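Local coordinates for outer membrane protein Omp121 (Bacteroides thetaiotaomicron, PDB 5FQ8), which probably imports nutrients across the outer membrane as a TonB-dependent receptor, a transmembrane beta-barrel whose lumen is filled by a plug domain, at residues G182-T187 against S973-F978; F253-S258 against Q276-G281; D288-Y293 against Q317-A322. All blocks are in the same frame, centred on the assembly; numbering follows the deposited sequence.

Interaction 1 (G182-T187 against S973-F978); sequences GVQWST and SRRFGF. With C8E ((hydroxyethyloxy)tri(ethyloxy)octane), chain O.
The phenyl ring of Phe976 lies between a detergent chain and the partner strand. C8E C7 sits over the centre of one face, 3.6 Å above the plane of the Phe976 ring. On the opposite face Trp185 O lies off toward the rim, and Trp185 CB makes an off-centre CH-pi contact 4.2 Å from the ring centroid of Phe976. The edge is met in plane by Thr187 OG1, 4.0 Å from Phe976 CE1. The torsion explains this position: CG lies between the backbone N and the carbonyl carbon (chi1 53°), so the ring leans across toward 182-187. The Trp185 indole meets Phe976 O in plane at its edge, with Trp185 CE3 3.6 Å from that oxygen, and it packs edge-to-face with Phe253 of the next strand.

The face bearing Gln184, Ser186 and Arg975 is polar. Gln184 and Arg975 run side by side, amide and guanidinium planes only 12° apart, and Gln184 NE2 lies 3.7 Å from Arg975 CD; the amide is anchored elsewhere, by OE1 on Tyr934 OH. Arg975 NH1 makes a weak hydrogen bond to Ser78 OG. Gly977 faces Gln184 with their CA atoms 3.7 Å apart, where a side chain on the glycine would collide with Val183 O and Gln184 CB.

Six backbone hydrogen bonds, two at each of the pairs Val183-Phe978, Trp185-Phe976 and Thr187-Arg974, fix the antiparallel register; Phe976 N donates nearly along the C=O axis of Trp185. Aromatic residues and detergent on one face, polar groups and a plug-domain serine on the other, are consistent with a barrel wall, one side toward detergent or lipid and the other toward the plug, and this pairing of strands 177-188 and 973-983 is the seam that closes the barrel of TonB-dependent receptors.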
loop_
_atom_site.group_PDB
_atom_site.type_symbol
_atom_site.label_atom_id
_atom_site.label_comp_id
_atom_site.label_asym_id
_atom_site.label_seq_id
_atom_site.Cartn_x
_atom_site.Cartn_y
_atom_site.Cartn_z
ATOM N N GLY B 182 -4.224 -31.765 -26.666
ATOM C CA GLY B 182 -5.589 -31.332 -26.837
ATOM C C GLY B 182 -5.673 -29.924 -27.384
ATOM O O GLY B 182 -4.741 -29.137 -27.301
ATOM N N VAL B 183 -6.839 -29.628 -27.932
ATOM C CA VAL B 183 -7.156 -28.341 -28.530
ATOM C C VAL B 183 -8.655 -28.166 -28.407
ATOM O O VAL B 183 -9.408 -29.093 -28.692
ATOM C CB VAL B 183 -6.705 -28.284 -30.000
ATOM C CG1 VAL B 183 -7.486 -27.261 -30.734
ATOM C CG2 VAL B 183 -5.243 -27.973 -30.090
ATOM N N GLN B 184 -9.109 -27.009 -27.948
ATOM C CA GLN B 184 -10.552 -26.867 -27.805
ATOM C C GLN B 184 -10.959 -25.411 -27.866
ATOM O O GLN B 184 -10.215 -24.526 -27.461
ATOM C CB GLN B 184 -11.076 -27.500 -26.513
ATOM C CG GLN B 184 -10.974 -26.632 -25.326
ATOM C CD GLN B 184 -11.897 -27.058 -24.220
ATOM O OE1 GLN B 184 -12.027 -28.234 -23.924
ATOM N NE2 GLN B 184 -12.541 -26.089 -23.588
ATOM N N TRP B 185 -12.148 -25.181 -28.399
ATOM C CA TRP B 185 -12.711 -23.858 -28.560
ATOM C C TRP B 185 -13.874 -23.661 -27.603
ATOM O O TRP B 185 -14.572 -24.610 -27.247
ATOM C CB TRP B 185 -13.196 -23.653 -29.985
ATOM C CG TRP B 185 -12.140 -23.646 -30.960
ATOM C CD1 TRP B 185 -11.564 -22.568 -31.517
ATOM C CD2 TRP B 185 -11.496 -24.775 -31.508
ATOM N NE1 TRP B 185 -10.590 -22.946 -32.392
ATOM C CE2 TRP B 185 -10.535 -24.310 -32.403
ATOM C CE3 TRP B 185 -11.640 -26.145 -31.333
ATOM C CZ2 TRP B 185 -9.726 -25.158 -33.124
ATOM C CZ3 TRP B 185 -10.839 -26.983 -32.051
ATOM C CH2 TRP B 185 -9.895 -26.489 -32.935
ATOM N N SER B 186 -14.097 -22.413 -27.212
ATOM C CA SER B 186 -15.276 -22.053 -26.439
ATOM C C SER B 186 -15.992 -20.906 -27.130
ATOM O O SER B 186 -15.349 -19.940 -27.544
ATOM C CB SER B 186 -14.903 -21.684 -25.013
ATOM O OG SER B 186 -13.740 -20.884 -24.961
ATOM N N THR B 187 -17.306 -21.045 -27.305
ATOM C CA THR B 187 -18.161 -19.971 -27.776
ATOM C C THR B 187 -19.319 -19.749 -26.807
ATOM O O THR B 187 -19.660 -20.609 -25.993
ATOM C CB THR B 187 -18.725 -20.251 -29.152
ATOM O OG1 THR B 187 -19.585 -21.385 -29.062
ATOM C CG2 THR B 187 -17.623 -20.511 -30.123
ATOM N N SER B 973 -20.222 -20.443 -21.366
ATOM C CA SER B 973 -19.749 -20.775 -22.694
ATOM C C SER B 973 -20.079 -22.212 -23.045
ATOM O O SER B 973 -20.401 -23.038 -22.192
ATOM C CB SER B 973 -18.242 -20.552 -22.827
ATOM O OG SER B 973 -17.528 -21.458 -22.014
ATOM N N ARG B 974 -19.987 -22.472 -24.337
ATOM C CA ARG B 974 -20.120 -23.793 -24.936
ATOM C C ARG B 974 -18.729 -24.257 -25.347
ATOM O O ARG B 974 -18.032 -23.538 -26.062
ATOM C CB ARG B 974 -21.032 -23.696 -26.153
ATOM C CG ARG B 974 -21.880 -24.834 -26.413
ATOM C CD ARG B 974 -22.268 -24.792 -27.859
ATOM N NE ARG B 974 -23.037 -23.604 -28.211
ATOM C CZ ARG B 974 -24.354 -23.514 -28.088
ATOM N NH1 ARG B 974 -25.034 -24.530 -27.602
ATOM N NH2 ARG B 974 -24.982 -22.409 -28.437
ATOM N N ARG B 975 -18.310 -25.429 -24.897
ATOM C CA ARG B 975 -16.946 -25.878 -25.154
ATOM C C ARG B 975 -16.910 -27.168 -25.967
ATOM O O ARG B 975 -17.723 -28.068 -25.754
ATOM C CB ARG B 975 -16.199 -26.047 -23.842
ATOM C CG ARG B 975 -16.066 -24.757 -23.092
ATOM C CD ARG B 975 -15.530 -24.965 -21.704
ATOM N NE ARG B 975 -16.458 -25.669 -20.826
ATOM C CZ ARG B 975 -17.451 -25.086 -20.164
ATOM N NH1 ARG B 975 -17.662 -23.789 -20.290
ATOM N NH2 ARG B 975 -18.239 -25.802 -19.375
ATOM N N PHE B 976 -15.946 -27.255 -26.887
ATOM C CA PHE B 976 -15.833 -28.390 -27.803
ATOM C C PHE B 976 -14.422 -28.477 -28.373
ATOM O O PHE B 976 -13.880 -27.477 -28.840
ATOM C CB PHE B 976 -16.852 -28.283 -28.940
ATOM C CG PHE B 976 -16.822 -26.976 -29.694
ATOM C CD1 PHE B 976 -17.587 -25.904 -29.282
ATOM C CD2 PHE B 976 -16.067 -26.836 -30.836
ATOM C CE1 PHE B 976 -17.574 -24.713 -29.984
ATOM C CE2 PHE B 976 -16.049 -25.652 -31.542
ATOM C CZ PHE B 976 -16.805 -24.587 -31.118
ATOM N N GLY B 977 -13.844 -29.672 -28.379
ATOM C CA GLY B 977 -12.513 -29.796 -28.934
ATOM C C GLY B 977 -12.131 -31.194 -29.382
ATOM O O GLY B 977 -12.978 -32.065 -29.572
ATOM N N PHE B 978 -10.820 -31.381 -29.560
ATOM C CA PHE B 978 -10.203 -32.640 -29.945
ATOM C C PHE B 978 -9.089 -32.993 -28.973
ATOM O O PHE B 978 -8.518 -32.129 -28.323
ATOM C CB PHE B 978 -9.626 -32.580 -31.358
ATOM C CG PHE B 978 -10.666 -32.475 -32.419
ATOM C CD1 PHE B 978 -11.537 -33.521 -32.651
ATOM C CD2 PHE B 978 -10.775 -31.336 -33.182
ATOM C CE1 PHE B 978 -12.504 -33.435 -33.624
ATOM C CE2 PHE B 978 -11.737 -31.235 -34.156
ATOM C CZ PHE B 978 -12.609 -32.289 -34.379
HETATM C C1 C8E O . -18.425 -33.955 -30.494
HETATM C C2 C8E O . -19.412 -32.842 -30.171
HETATM C C3 C8E O . -19.163 -31.597 -31.018
HETATM C C4 C8E O . -20.145 -30.488 -30.653
HETATM C C5 C8E O . -20.185 -29.345 -31.661
HETATM C C6 C8E O . -20.062 -27.995 -30.956
HETATM C C7 C8E O . -20.027 -26.822 -31.930
HETATM C C8 C8E O . -21.265 -25.955 -31.760
HETATM O O9 C8E O . -21.142 -24.769 -32.508
#

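Interaction 2 (F253-S258 against Q276-G281); sequences FRYSNS and QISDDG. With CA (calcium ion), chain M.
One carbonyl oxygen, Gln276 O, is gripped by two donors from consecutive residues. Ser256 OG, anti to its backbone N, donates in the carbonyl plane at 3.1 Å from Gln276 O, whereas Asn257 N approaches the same oxygen from above that plane. The Gln276 side chain bends back at chi2 (-87°) and runs alongside Asn257, so that Gln276 OE1 takes a weak hydrogen bond from Asn257 ND2 at 3.3 Å; Asn257 OD1 is held by Tyr179 OH.

Tyr255 occupies the face of Asn257 and Gln276. Its CG lies between the backbone N and the carbonyl carbon (chi1 61°), which swings the ring across the strand boundary until Ser278 CB stands 3.4 Å above the plane of the Tyr255 ring, offset toward the rim, in a CH-pi contact. The Gln276 amide approaches this ring obliquely, the two planes 24° apart, while Ser278 OG is hydrogen-bonded to Asp291 OD1.

The strands 252-264 and 268-280 form a beta hairpin of the barrel wall. On its other face Arg254 lies beside Ile277 and crosses Asp279 obliquely; the charges do not meet, since Arg254 NE stays 5.2 Å from Asp279 OD2. The guanidinium instead reaches into the plug, with NH2 on Arg56 O.

At the far end Phe253 and Asp280 exchange two backbone hydrogen bonds, Asp280 N pointing nearly along the C=O axis of Phe253. The side chain of this same Asp280 binds calcium through OD1 at 2.3 Å, and Gly281 O, one residue on, binds the ion at 2.5 Å; Ile283, Thr285 and Asp288 supply the remaining protein ligands.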
loop_
_atom_site.group_PDB
_atom_site.type_symbol
_atom_site.label_atom_id
_atom_site.label_comp_id
_atom_site.label_asym_id
_atom_site.label_seq_id
_atom_site.Cartn_x
_atom_site.Cartn_y
_atom_site.Cartn_z
ATOM N N PHE B 253 -9.925 -20.069 -27.292
ATOM C CA PHE B 253 -9.047 -21.142 -27.724
ATOM C C PHE B 253 -8.249 -21.632 -26.534
ATOM O O PHE B 253 -7.885 -20.843 -25.661
ATOM C CB PHE B 253 -8.127 -20.698 -28.828
ATOM C CG PHE B 253 -7.267 -21.798 -29.369
ATOM C CD1 PHE B 253 -7.761 -22.684 -30.313
ATOM C CD2 PHE B 253 -5.963 -21.953 -28.938
ATOM C CE1 PHE B 253 -6.972 -23.697 -30.813
ATOM C CE2 PHE B 253 -5.171 -22.961 -29.441
ATOM C CZ PHE B 253 -5.681 -23.835 -30.373
ATOM N N ARG B 254 -8.015 -22.940 -26.489
ATOM C CA ARG B 254 -7.270 -23.564 -25.406
ATOM C C ARG B 254 -6.459 -24.710 -25.991
ATOM O O ARG B 254 -6.995 -25.524 -26.749
ATOM C CB ARG B 254 -8.209 -24.062 -24.300
ATOM C CG ARG B 254 -7.505 -24.706 -23.123
ATOM C CD ARG B 254 -8.431 -25.542 -22.241
ATOM N NE ARG B 254 -8.517 -26.942 -22.656
ATOM C CZ ARG B 254 -9.038 -27.907 -21.905
ATOM N NH1 ARG B 254 -9.506 -27.625 -20.708
ATOM N NH2 ARG B 254 -9.091 -29.151 -22.341
ATOM N N TYR B 255 -5.170 -24.763 -25.658
ATOM C CA TYR B 255 -4.299 -25.849 -26.090
ATOM C C TYR B 255 -3.655 -26.500 -24.884
ATOM O O TYR B 255 -3.192 -25.812 -23.985
ATOM C CB TYR B 255 -3.236 -25.374 -27.067
ATOM C CG TYR B 255 -2.279 -24.335 -26.560
ATOM C CD1 TYR B 255 -1.114 -24.698 -25.911
ATOM C CD2 TYR B 255 -2.507 -22.990 -26.781
ATOM C CE1 TYR B 255 -0.219 -23.755 -25.467
ATOM C CE2 TYR B 255 -1.618 -22.043 -26.343
ATOM C CZ TYR B 255 -0.476 -22.435 -25.685
ATOM O OH TYR B 255 0.421 -21.505 -25.240
ATOM N N SER B 256 -3.667 -27.827 -24.850
ATOM C CA SER B 256 -3.156 -28.576 -23.717
ATOM C C SER B 256 -2.134 -29.596 -24.175
ATOM O O SER B 256 -2.243 -30.141 -25.270
ATOM C CB SER B 256 -4.251 -29.297 -22.964
ATOM O OG SER B 256 -3.657 -30.229 -22.076
ATOM N N ASN B 257 -1.149 -29.859 -23.319
ATOM C CA ASN B 257 -0.113 -30.855 -23.567
ATOM C C ASN B 257 0.119 -31.601 -22.267
ATOM O O ASN B 257 0.409 -30.979 -21.243
ATOM C CB ASN B 257 1.194 -30.210 -24.045
ATOM C CG ASN B 257 1.107 -29.665 -25.449
ATOM O OD1 ASN B 257 1.154 -30.402 -26.406
ATOM N ND2 ASN B 257 0.995 -28.368 -25.572
ATOM N N SER B 258 0.001 -32.922 -22.297
ATOM C CA SER B 258 0.219 -33.736 -21.111
ATOM C C SER B 258 1.105 -34.924 -21.444
ATOM O O SER B 258 0.875 -35.603 -22.444
ATOM C CB SER B 258 -1.095 -34.218 -20.536
ATOM O OG SER B 258 -0.859 -35.133 -19.492
ATOM N N GLN B 276 0.183 -29.182 -19.140
ATOM C CA GLN B 276 0.239 -27.795 -19.559
ATOM C C GLN B 276 -1.090 -27.426 -20.181
ATOM O O GLN B 276 -1.640 -28.185 -20.973
ATOM C CB GLN B 276 1.372 -27.566 -20.551
ATOM C CG GLN B 276 1.504 -26.162 -21.051
ATOM C CD GLN B 276 0.641 -25.897 -22.240
ATOM O OE1 GLN B 276 0.042 -26.803 -22.781
ATOM N NE2 GLN B 276 0.559 -24.649 -22.649
ATOM N N ILE B 277 -1.597 -26.256 -19.815
ATOM C CA ILE B 277 -2.897 -25.758 -20.252
ATOM C C ILE B 277 -2.788 -24.255 -20.427
ATOM O O ILE B 277 -2.203 -23.571 -19.589
ATOM C CB ILE B 277 -4.000 -26.115 -19.238
ATOM C CG1 ILE B 277 -4.144 -27.619 -19.123
ATOM C CG2 ILE B 277 -5.310 -25.517 -19.638
ATOM C CD1 ILE B 277 -5.219 -28.035 -18.208
ATOM N N SER B 278 -3.341 -23.737 -21.518
ATOM C CA SER B 278 -3.266 -22.311 -21.805
ATOM C C SER B 278 -4.553 -21.855 -22.458
ATOM O O SER B 278 -4.745 -22.041 -23.655
ATOM C CB SER B 278 -2.078 -21.977 -22.691
ATOM O OG SER B 278 -0.898 -21.952 -21.922
ATOM N N ASP B 279 -5.403 -21.201 -21.685
ATOM C CA ASP B 279 -6.729 -20.820 -22.132
ATOM C C ASP B 279 -6.793 -19.315 -22.353
ATOM O O ASP B 279 -6.377 -18.547 -21.492
ATOM C CB ASP B 279 -7.759 -21.268 -21.097
ATOM C CG ASP B 279 -9.088 -21.541 -21.698
ATOM O OD1 ASP B 279 -9.320 -21.072 -22.826
ATOM O OD2 ASP B 279 -9.891 -22.228 -21.035
ATOM N N ASP B 280 -7.304 -18.899 -23.502
ATOM C CA ASP B 280 -7.670 -17.512 -23.761
ATOM C C ASP B 280 -9.109 -17.570 -24.251
ATOM O O ASP B 280 -9.351 -17.873 -25.418
ATOM C CB ASP B 280 -6.734 -16.861 -24.771
ATOM C CG ASP B 280 -7.081 -15.403 -25.067
ATOM O OD1 ASP B 280 -8.132 -14.890 -24.638
ATOM O OD2 ASP B 280 -6.288 -14.755 -25.770
ATOM N N GLY B 281 -10.052 -17.257 -23.363
ATOM C CA GLY B 281 -11.464 -17.517 -23.578
ATOM C C GLY B 281 -12.117 -16.574 -24.567
ATOM O O GLY B 281 -11.467 -15.826 -25.295
HETATM CA CA CA M . -10.091 -13.754 -24.801
#

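Interaction 3 (D288-Y293 against Q317-A322); sequences DSYDKY and QKNNFA. With CA (calcium ion), chain M.
Tyr290 lies alongside Asn319, its CD1 atom 3.6 Å from Asn319 ND2, with ring and amide planes inclined by 51°. The two residues form a non-hydrogen-bonded pair in the beta hairpin of strands 289-303 and 306-320, part of the barrel wall. Gln317 also touches the tyrosine, bringing CB to 4.1 Å from Tyr290 CE1. Beyond CG its chain is extended, so that NE2 donates to Asn319 OD1, approaching from above the carbonyl plane of that amide. An alanine in place of Asn319 would remove this acceptor and the amide beside the ring, and would probably leave both Gln317 NE2 and Tyr290 less firmly positioned. The same face meets the plug: Tyr290 touches Pro80, and Asn319 touches Phe126.

Ser289 with Asn320 and Asp291 with Lys318 each exchange two backbone hydrogen bonds, which set the antiparallel register. On their face Ser289 CB rests 3.7 Å from Asn320 OD1, while Ser289 OG turns to Asp286 O. The charged ends of Asp291 and Lys318 do not meet, Asp291 OD2 standing 4.7 Å from Lys318 NZ; the other carboxylate oxygen, Asp291 OD1, is held by Ser278 OG of strand 268-280. Just before the strand, Asp288 OD2 binds the calcium ion at 2.2 Å.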
loop_
_atom_site.group_PDB
_atom_site.type_symbol
_atom_site.label_atom_id
_atom_site.label_comp_id
_atom_site.label_asym_id
_atom_site.label_seq_id
_atom_site.Cartn_x
_atom_site.Cartn_y
_atom_site.Cartn_z
ATOM N N ASP B 288 -9.373 -13.085 -20.403
ATOM C CA ASP B 288 -9.727 -14.448 -19.985
ATOM C C ASP B 288 -8.511 -15.320 -20.173
ATOM O O ASP B 288 -8.326 -15.923 -21.219
ATOM C CB ASP B 288 -10.858 -15.062 -20.800
ATOM C CG ASP B 288 -11.501 -14.109 -21.716
ATOM O OD1 ASP B 288 -12.380 -13.425 -21.209
ATOM O OD2 ASP B 288 -11.160 -14.059 -22.917
ATOM N N SER B 289 -7.684 -15.426 -19.172
ATOM C CA SER B 289 -6.516 -16.252 -19.355
ATOM C C SER B 289 -6.357 -17.179 -18.176
ATOM O O SER B 289 -6.688 -16.836 -17.045
ATOM C CB SER B 289 -5.286 -15.413 -19.564
ATOM O OG SER B 289 -5.308 -14.882 -20.866
ATOM N N TYR B 290 -5.877 -18.368 -18.472
ATOM C CA TYR B 290 -5.548 -19.343 -17.458
ATOM C C TYR B 290 -4.441 -20.171 -18.058
ATOM O O TYR B 290 -4.608 -20.710 -19.152
ATOM C CB TYR B 290 -6.754 -20.186 -17.109
ATOM C CG TYR B 290 -6.533 -21.305 -16.146
ATOM C CD1 TYR B 290 -6.006 -21.089 -14.903
ATOM C CD2 TYR B 290 -6.913 -22.582 -16.471
ATOM C CE1 TYR B 290 -5.845 -22.124 -14.022
ATOM C CE2 TYR B 290 -6.759 -23.609 -15.601
ATOM C CZ TYR B 290 -6.228 -23.384 -14.385
ATOM O OH TYR B 290 -6.083 -24.442 -13.537
ATOM N N ASP B 291 -3.299 -20.183 -17.394
ATOM C CA ASP B 291 -2.208 -21.074 -17.718
ATOM C C ASP B 291 -2.037 -22.005 -16.538
ATOM O O ASP B 291 -1.863 -21.547 -15.414
ATOM C CB ASP B 291 -0.931 -20.289 -17.989
ATOM C CG ASP B 291 -1.076 -19.348 -19.138
ATOM O OD1 ASP B 291 -1.770 -19.711 -20.099
ATOM O OD2 ASP B 291 -0.505 -18.240 -19.096
ATOM N N LYS B 292 -2.145 -23.301 -16.775
ATOM C CA LYS B 292 -1.887 -24.287 -15.745
ATOM C C LYS B 292 -0.649 -25.073 -16.142
ATOM O O LYS B 292 -0.482 -25.412 -17.313
ATOM C CB LYS B 292 -3.092 -25.187 -15.560
ATOM C CG LYS B 292 -2.971 -26.188 -14.452
ATOM C CD LYS B 292 -4.093 -27.180 -14.493
ATOM C CE LYS B 292 -4.053 -28.073 -13.294
ATOM N NZ LYS B 292 -5.099 -29.099 -13.325
ATOM N N TYR B 293 0.248 -25.289 -15.184
ATOM C CA TYR B 293 1.402 -26.172 -15.334
ATOM C C TYR B 293 1.502 -27.026 -14.084
ATOM O O TYR B 293 1.441 -26.502 -12.974
ATOM C CB TYR B 293 2.716 -25.414 -15.509
ATOM C CG TYR B 293 2.924 -24.637 -16.787
ATOM C CD1 TYR B 293 2.527 -23.321 -16.884
ATOM C CD2 TYR B 293 3.575 -25.196 -17.870
ATOM C CE1 TYR B 293 2.730 -22.593 -18.029
ATOM C CE2 TYR B 293 3.783 -24.473 -19.022
ATOM C CZ TYR B 293 3.356 -23.170 -19.094
ATOM O OH TYR B 293 3.547 -22.424 -20.230
ATOM N N GLN B 317 -0.059 -21.567 -11.667
ATOM C CA GLN B 317 -1.168 -21.031 -12.435
ATOM C C GLN B 317 -0.985 -19.542 -12.630
ATOM O O GLN B 317 -0.436 -18.860 -11.774
ATOM C CB GLN B 317 -2.513 -21.327 -11.777
ATOM C CG GLN B 317 -2.830 -20.569 -10.536
ATOM C CD GLN B 317 -4.120 -21.048 -9.926
ATOM O OE1 GLN B 317 -4.164 -22.090 -9.282
ATOM N NE2 GLN B 317 -5.183 -20.298 -10.139
ATOM N N LYS B 318 -1.416 -19.051 -13.781
ATOM C CA LYS B 318 -1.558 -17.621 -13.998
ATOM C C LYS B 318 -2.965 -17.356 -14.494
ATOM O O LYS B 318 -3.282 -17.642 -15.647
ATOM C CB LYS B 318 -0.533 -17.081 -14.984
ATOM C CG LYS B 318 -0.147 -15.644 -14.686
ATOM C CD LYS B 318 0.583 -14.990 -15.819
ATOM C CE LYS B 318 -0.384 -14.245 -16.689
ATOM N NZ LYS B 318 0.232 -13.791 -17.957
ATOM N N ASN B 319 -3.793 -16.796 -13.634
ATOM C CA ASN B 319 -5.124 -16.353 -14.002
ATOM C C ASN B 319 -5.128 -14.873 -14.336
ATOM O O ASN B 319 -4.464 -14.075 -13.679
ATOM C CB ASN B 319 -6.109 -16.600 -12.866
ATOM C CG ASN B 319 -6.111 -18.025 -12.395
ATOM O OD1 ASN B 319 -5.111 -18.535 -11.927
ATOM N ND2 ASN B 319 -7.251 -18.670 -12.494
ATOM N N ASN B 320 -5.876 -14.522 -15.366
ATOM C CA ASN B 320 -6.292 -13.159 -15.651
ATOM C C ASN B 320 -7.800 -13.191 -15.801
ATOM O O ASN B 320 -8.344 -14.137 -16.368
ATOM C CB ASN B 320 -5.666 -12.605 -16.922
ATOM C CG ASN B 320 -4.176 -12.439 -16.822
ATOM O OD1 ASN B 320 -3.428 -13.358 -17.114
ATOM N ND2 ASN B 320 -3.734 -11.262 -16.435
ATOM N N PHE B 321 -8.475 -12.172 -15.303
ATOM C CA PHE B 321 -9.922 -12.221 -15.200
ATOM C C PHE B 321 -10.507 -10.948 -15.772
ATOM O O PHE B 321 -9.931 -9.873 -15.604
ATOM C CB PHE B 321 -10.331 -12.396 -13.762
ATOM C CG PHE B 321 -11.684 -12.989 -13.572
ATOM C CD1 PHE B 321 -12.813 -12.264 -13.857
ATOM C CD2 PHE B 321 -11.825 -14.264 -13.070
ATOM C CE1 PHE B 321 -14.054 -12.802 -13.667
ATOM C CE2 PHE B 321 -13.061 -14.803 -12.881
ATOM C CZ PHE B 321 -14.179 -14.071 -13.173
ATOM N N ALA B 322 -11.628 -11.077 -16.476
ATOM C CA ALA B 322 -12.384 -9.913 -16.925
ATOM C C ALA B 322 -13.373 -9.586 -15.813
ATOM O O ALA B 322 -14.421 -10.219 -15.673
ATOM C CB ALA B 322 -13.064 -10.183 -18.258
HETATM CA CA CA M . -10.091 -13.754 -24.801
#

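From the N terminus, residues 182-187 enter the barrel wall first but meet their partner in interaction 1 only at 973-978, so this contact encloses nearly the whole barrel sequence. Interactions 2 and 3 both fall within that span and follow one another as local hairpins, closing short loops without crossing. Interaction 1 adjoins interaction 2 through backbone bonds such as Gln184 N to Arg254 O, 2.8 Å. Interaction 2 adjoins interaction 3 likewise, Asp279 N lying 2.7 Å from Tyr290 O. The turn joining 276-281 to 288-293 wraps the calcium that both contacts touch. Six neighbouring strands, across the closing seam, are thus tied edge to edge.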